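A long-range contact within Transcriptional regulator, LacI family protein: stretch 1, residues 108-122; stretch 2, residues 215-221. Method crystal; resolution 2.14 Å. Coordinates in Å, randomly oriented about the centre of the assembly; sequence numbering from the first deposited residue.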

ATOM      1  N   GLY B 108       1.377  -5.836  20.114  1.00 28.25           N
ATOM      2  CA  GLY B 108       2.604  -6.598  20.223  1.00 26.72           C
ATOM      3  C   GLY B 108       3.478  -6.014  21.314  1.00 27.19           C
ATOM      4  O   GLY B 108       3.301  -4.859  21.716  1.00 26.37           O
ATOM      5  N   ASP B 109       4.413  -6.814  21.810  1.00 25.74           N
ATOM      6  CA  ASP B 109       5.321  -6.356  22.852  1.00 27.20           C
ATOM      7  C   ASP B 109       6.460  -5.594  22.162  1.00 26.12           C
ATOM      8  O   ASP B 109       7.523  -6.160  21.907  1.00 26.65           O
ATOM      9  CB  ASP B 109       5.884  -7.557  23.619  1.00 28.37           C
ATOM     10  CG  ASP B 109       6.563  -7.153  24.921  1.00 31.79           C
ATOM     11  OD1 ASP B 109       7.262  -6.114  24.943  1.00 31.22           O
ATOM     12  OD2 ASP B 109       6.398  -7.889  25.918  1.00 32.13           O
ATOM     13  N   ASP B 110       6.217  -4.319  21.859  1.00 26.18           N
ATOM     14  CA  ASP B 110       7.193  -3.465  21.183  1.00 24.89           C
ATOM     15  C   ASP B 110       8.567  -3.420  21.837  1.00 24.87           C
ATOM     16  O   ASP B 110       9.581  -3.435  21.139  1.00 23.91           O
ATOM     17  CB  ASP B 110       6.649  -2.032  21.033  1.00 26.59           C
ATOM     18  CG  ASP B 110       5.485  -1.946  20.046  1.00 29.13           C
ATOM     19  OD1 ASP B 110       5.571  -2.569  18.965  1.00 28.54           O
ATOM     20  OD2 ASP B 110       4.490  -1.247  20.343  1.00 30.90           O
ATOM     21  N   VAL B 111       8.606  -3.339  23.166  1.00 24.49           N
ATOM     22  CA  VAL B 111       9.886  -3.315  23.878  1.00 24.46           C
ATOM     23  C   VAL B 111      10.613  -4.611  23.551  1.00 24.40           C
ATOM     24  O   VAL B 111      11.765  -4.598  23.129  1.00 24.47           O
ATOM     25  CB  VAL B 111       9.686  -3.216  25.420  1.00 25.79           C
ATOM     26  CG1 VAL B 111      11.015  -3.414  26.143  1.00 26.09           C
ATOM     27  CG2 VAL B 111       9.101  -1.863  25.780  1.00 24.46           C
ATOM     28  N   ALA B 112       9.918  -5.732  23.730  1.00 24.62           N
ATOM     29  CA  ALA B 112      10.498  -7.043  23.449  1.00 23.82           C
ATOM     30  C   ALA B 112      10.925  -7.161  21.991  1.00 22.90           C
ATOM     31  O   ALA B 112      11.979  -7.713  21.688  1.00 23.30           O
ATOM     32  CB  ALA B 112       9.489  -8.147  23.781  1.00 24.09           C
ATOM     33  N   GLY B 113      10.100  -6.638  21.089  1.00 23.11           N
ATOM     34  CA  GLY B 113      10.412  -6.720  19.671  1.00 20.31           C
ATOM     35  C   GLY B 113      11.710  -6.051  19.271  1.00 21.00           C
ATOM     36  O   GLY B 113      12.557  -6.649  18.589  1.00 18.57           O
ATOM     37  N   ILE B 114      11.885  -4.806  19.696  1.00 20.82           N
ATOM     38  CA  ILE B 114      13.091  -4.084  19.338  1.00 21.53           C
ATOM     39  C   ILE B 114      14.294  -4.689  20.052  1.00 21.17           C
ATOM     40  O   ILE B 114      15.404  -4.682  19.516  1.00 22.02           O
ATOM     41  CB  ILE B 114      12.931  -2.555  19.615  1.00 23.26           C
ATOM     42  CG1 ILE B 114      14.049  -1.785  18.916  1.00 26.56           C
ATOM     43  CG2 ILE B 114      12.927  -2.274  21.102  1.00 24.13           C
ATOM     44  CD1 ILE B 114      13.603  -0.451  18.361  1.00 30.12           C
ATOM     45  N   THR B 115      14.079  -5.247  21.245  1.00 20.90           N
ATOM     46  CA  THR B 115      15.181  -5.884  21.967  1.00 20.46           C
ATOM     47  C   THR B 115      15.707  -7.050  21.121  1.00 21.39           C
ATOM     48  O   THR B 115      16.914  -7.293  21.073  1.00 22.56           O
ATOM     49  CB  THR B 115      14.736  -6.409  23.361  1.00 18.96           C
ATOM     50  OG1 THR B 115      14.187  -5.335  24.125  1.00 22.77           O
ATOM     51  CG2 THR B 115      15.915  -6.979  24.125  1.00 19.53           C
ATOM     52  N   LEU B 116      14.801  -7.769  20.450  1.00 21.49           N
ATOM     53  CA  LEU B 116      15.206  -8.884  19.582  1.00 20.92           C
ATOM     54  C   LEU B 116      16.087  -8.354  18.452  1.00 21.24           C
ATOM     55  O   LEU B 116      17.106  -8.952  18.108  1.00 19.70           O
ATOM     56  CB  LEU B 116      13.978  -9.578  18.970  1.00 22.76           C
ATOM     57  CG  LEU B 116      13.060 -10.368  19.907  1.00 25.00           C
ATOM     58  CD1 LEU B 116      11.829 -10.830  19.140  1.00 24.47           C
ATOM     59  CD2 LEU B 116      13.820 -11.560  20.497  1.00 23.30           C
ATOM     60  N   ALA B 117      15.667  -7.234  17.866  1.00 20.29           N
ATOM     61  CA  ALA B 117      16.417  -6.599  16.785  1.00 19.91           C
ATOM     62  C   ALA B 117      17.821  -6.252  17.282  1.00 18.95           C
ATOM     63  O   ALA B 117      18.808  -6.566  16.628  1.00 19.69           O
ATOM     64  CB  ALA B 117      15.686  -5.324  16.310  1.00 19.16           C
ATOM     65  N   VAL B 118      17.906  -5.603  18.443  1.00 20.45           N
ATOM     66  CA  VAL B 118      19.204  -5.232  19.012  1.00 21.41           C
ATOM     67  C   VAL B 118      20.048  -6.453  19.368  1.00 21.70           C
ATOM     68  O   VAL B 118      21.229  -6.500  19.043  1.00 22.92           O
ATOM     69  CB  VAL B 118      19.056  -4.346  20.279  1.00 20.59           C
ATOM     70  CG1 VAL B 118      20.415  -4.215  20.988  1.00 22.21           C
ATOM     71  CG2 VAL B 118      18.552  -2.954  19.888  1.00 21.35           C
ATOM     72  N   ASP B 119      19.447  -7.441  20.029  1.00 23.52           N
ATOM     73  CA  ASP B 119      20.195  -8.647  20.385  1.00 24.82           C
ATOM     74  C   ASP B 119      20.784  -9.286  19.127  1.00 25.08           C
ATOM     75  O   ASP B 119      21.948  -9.689  19.107  1.00 26.64           O
ATOM     76  CB  ASP B 119      19.296  -9.658  21.100  1.00 26.15           C
ATOM     77  CG  ASP B 119      18.855  -9.182  22.471  1.00 27.65           C
ATOM     78  OD1 ASP B 119      19.476  -8.246  23.014  1.00 28.63           O
ATOM     79  OD2 ASP B 119      17.888  -9.757  23.017  1.00 32.99           O
ATOM     80  N   HIS B 120      19.972  -9.365  18.076  1.00 22.94           N
ATOM     81  CA  HIS B 120      20.413  -9.941  16.812  1.00 21.68           C
ATOM     82  C   HIS B 120      21.629  -9.200  16.261  1.00 20.40           C
ATOM     83  O   HIS B 120      22.601  -9.824  15.830  1.00 21.96           O
ATOM     84  CB  HIS B 120      19.264  -9.899  15.791  1.00 22.38           C
ATOM     85  CG  HIS B 120      19.678 -10.239  14.394  1.00 22.66           C
ATOM     86  ND1 HIS B 120      20.195 -11.467  14.049  1.00 23.19           N
ATOM     87  CD2 HIS B 120      19.655  -9.506  13.258  1.00 23.55           C
ATOM     88  CE1 HIS B 120      20.473 -11.477  12.758  1.00 24.38           C
ATOM     89  NE2 HIS B 120      20.156 -10.298  12.254  1.00 24.77           N
ATOM     90  N   LEU B 121      21.573  -7.869  16.276  1.00 21.74           N
ATOM     91  CA  LEU B 121      22.671  -7.052  15.761  1.00 20.71           C
ATOM     92  C   LEU B 121      23.941  -7.094  16.617  1.00 20.61           C
ATOM     93  O   LEU B 121      25.047  -7.152  16.086  1.00 21.20           O
ATOM     94  CB  LEU B 121      22.216  -5.600  15.584  1.00 20.36           C
ATOM     95  CG  LEU B 121      21.195  -5.383  14.462  1.00 18.20           C
ATOM     96  CD1 LEU B 121      20.609  -3.978  14.573  1.00 17.57           C
ATOM     97  CD2 LEU B 121      21.859  -5.613  13.098  1.00 15.76           C
ATOM     98  N   THR B 122      23.800  -7.057  17.935  1.00 22.00           N
ATOM     99  CA  THR B 122      24.988  -7.107  18.772  1.00 23.77           C
ATOM    100  C   THR B 122      25.607  -8.507  18.623  1.00 26.31           C
ATOM    101  O   THR B 122      26.832  -8.645  18.536  1.00 24.82           O
ATOM    102  CB  THR B 122      24.646  -6.762  20.254  1.00 23.09           C
ATOM    103  OG1 THR B 122      23.615  -7.630  20.734  1.00 23.93           O
ATOM    104  CG2 THR B 122      24.146  -5.301  20.361  1.00 22.37           C
ATOM    105  N   ILE B 215      26.485  -1.798   5.750  1.00 26.91           N
ATOM    106  CA  ILE B 215      25.543  -1.498   6.825  1.00 25.63           C
ATOM    107  C   ILE B 215      24.375  -2.495   6.873  1.00 26.05           C
ATOM    108  O   ILE B 215      23.849  -2.906   5.831  1.00 24.76           O
ATOM    109  CB  ILE B 215      24.958  -0.068   6.638  1.00 26.76           C
ATOM    110  CG1 ILE B 215      26.066   0.970   6.807  1.00 26.17           C
ATOM    111  CG2 ILE B 215      23.816   0.191   7.628  1.00 25.86           C
ATOM    112  CD1 ILE B 215      25.613   2.375   6.536  1.00 28.49           C
ATOM    113  N   SER B 216      23.982  -2.878   8.088  1.00 23.45           N
ATOM    114  CA  SER B 216      22.859  -3.789   8.286  1.00 22.51           C
ATOM    115  C   SER B 216      21.609  -2.975   8.605  1.00 20.89           C
ATOM    116  O   SER B 216      21.682  -1.911   9.227  1.00 22.44           O
ATOM    117  CB  SER B 216      23.141  -4.771   9.425  1.00 21.42           C
ATOM    118  OG  SER B 216      24.053  -5.782   9.021  1.00 22.19           O
ATOM    119  N   VAL B 217      20.460  -3.477   8.173  1.00 19.99           N
ATOM    120  CA  VAL B 217      19.202  -2.788   8.390  1.00 18.04           C
ATOM    121  C   VAL B 217      18.141  -3.769   8.867  1.00 18.38           C
ATOM    122  O   VAL B 217      18.057  -4.881   8.359  1.00 17.39           O
ATOM    123  CB  VAL B 217      18.692  -2.124   7.071  1.00 17.66           C
ATOM    124  CG1 VAL B 217      17.404  -1.333   7.334  1.00 17.00           C
ATOM    125  CG2 VAL B 217      19.769  -1.220   6.497  1.00 17.30           C
ATOM    126  N   VAL B 218      17.338  -3.343   9.837  1.00 16.53           N
ATOM    127  CA  VAL B 218      16.248  -4.156  10.372  1.00 17.32           C
ATOM    128  C   VAL B 218      14.951  -3.334  10.338  1.00 18.10           C
ATOM    129  O   VAL B 218      14.941  -2.153  10.719  1.00 18.54           O
ATOM    130  CB  VAL B 218      16.497  -4.567  11.837  1.00 16.81           C
ATOM    131  CG1 VAL B 218      15.311  -5.356  12.347  1.00 15.92           C
ATOM    132  CG2 VAL B 218      17.763  -5.386  11.943  1.00 18.48           C
ATOM    133  N   GLY B 219      13.865  -3.956   9.893  1.00 17.24           N
ATOM    134  CA  GLY B 219      12.591  -3.264   9.846  1.00 16.68           C
ATOM    135  C   GLY B 219      11.698  -3.753  10.967  1.00 17.96           C
ATOM    136  O   GLY B 219      12.181  -4.323  11.941  1.00 19.08           O
ATOM    137  N   TYR B 220      10.395  -3.531  10.836  1.00 16.48           N
ATOM    138  CA  TYR B 220       9.451  -3.975  11.841  1.00 18.65           C
ATOM    139  C   TYR B 220       8.071  -4.107  11.194  1.00 17.79           C
ATOM    140  O   TYR B 220       7.665  -3.241  10.413  1.00 18.49           O
ATOM    141  CB  TYR B 220       9.418  -2.974  13.012  1.00 16.66           C
ATOM    142  CG  TYR B 220       9.036  -3.574  14.346  1.00 15.87           C
ATOM    143  CD1 TYR B 220       9.976  -3.698  15.376  1.00 17.16           C
ATOM    144  CD2 TYR B 220       7.733  -4.007  14.590  1.00 17.09           C
ATOM    145  CE1 TYR B 220       9.621  -4.239  16.619  1.00 17.55           C
ATOM    146  CE2 TYR B 220       7.371  -4.551  15.819  1.00 17.18           C
ATOM    147  CZ  TYR B 220       8.319  -4.665  16.826  1.00 17.48           C
ATOM    148  OH  TYR B 220       7.971  -5.231  18.029  1.00 22.12           O
ATOM    149  N   ASP B 221       7.393  -5.214  11.515  1.00 19.13           N
ATOM    150  CA  ASP B 221       6.046  -5.582  11.043  1.00 20.85           C
ATOM    151  C   ASP B 221       5.974  -6.856  10.195  1.00 22.51           C
ATOM    152  O   ASP B 221       4.975  -7.576  10.248  1.00 24.49           O
ATOM    153  CB  ASP B 221       5.378  -4.456  10.227  1.00 21.10           C
ATOM    154  CG  ASP B 221       4.980  -3.264  11.080  1.00 23.32           C
ATOM    155  OD1 ASP B 221       4.926  -3.393  12.322  1.00 24.29           O
ATOM    156  OD2 ASP B 221       4.706  -2.197  10.497  1.00 25.45           O
TER
HETATM  157  O   HOH W   1       5.087  -5.540  18.729  1.00 28.27           O

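The hydroxyl of Tyr220 sits against the bare backbone of Gly113, where there is no room for a side chain. Tyr220 OH lies 3.3 Å from Gly113 CA, and an ideal CB on Gly113 would fall 1.8 Å from that same OH, a clash. The absence of a side chain thus lets the tyrosine reach the first turn of helix 110-122. The ring meets this turn with its edge: Ile114 N lies near the ring plane, 3.9 Å from Tyr220 CE1.

No direct hydrogen bond joins the two stretches. One water links them instead. The oxygen of water 1 donates to Asp110 OD1 at 3.0 Å and accepts from Tyr220 OH, also at 3.0 Å. Asp110 OD1 and Tyr220 OH are themselves 3.7 Å apart.

Farther along, the contact is mainly apolar. The helix and strand 216-218 run nearly antiparallel, at 163°, so later helix residues meet earlier strand residues. Ala117 CB packs on Val218 CG1 at 4.0 Å. Leu121 CD1 lies 4.1 Å from Val218 CG2, and Leu121 CD2 is 4.0 Å from Ser216 CB. The CA-to-CB bond of Val217 points away from the helix, while those of Ser216 and Val218 point toward it, the usual alternation of a strand.

Asp109 caps the helix. Asp109 OD1 accepts from Ala112 N at 2.9 Å.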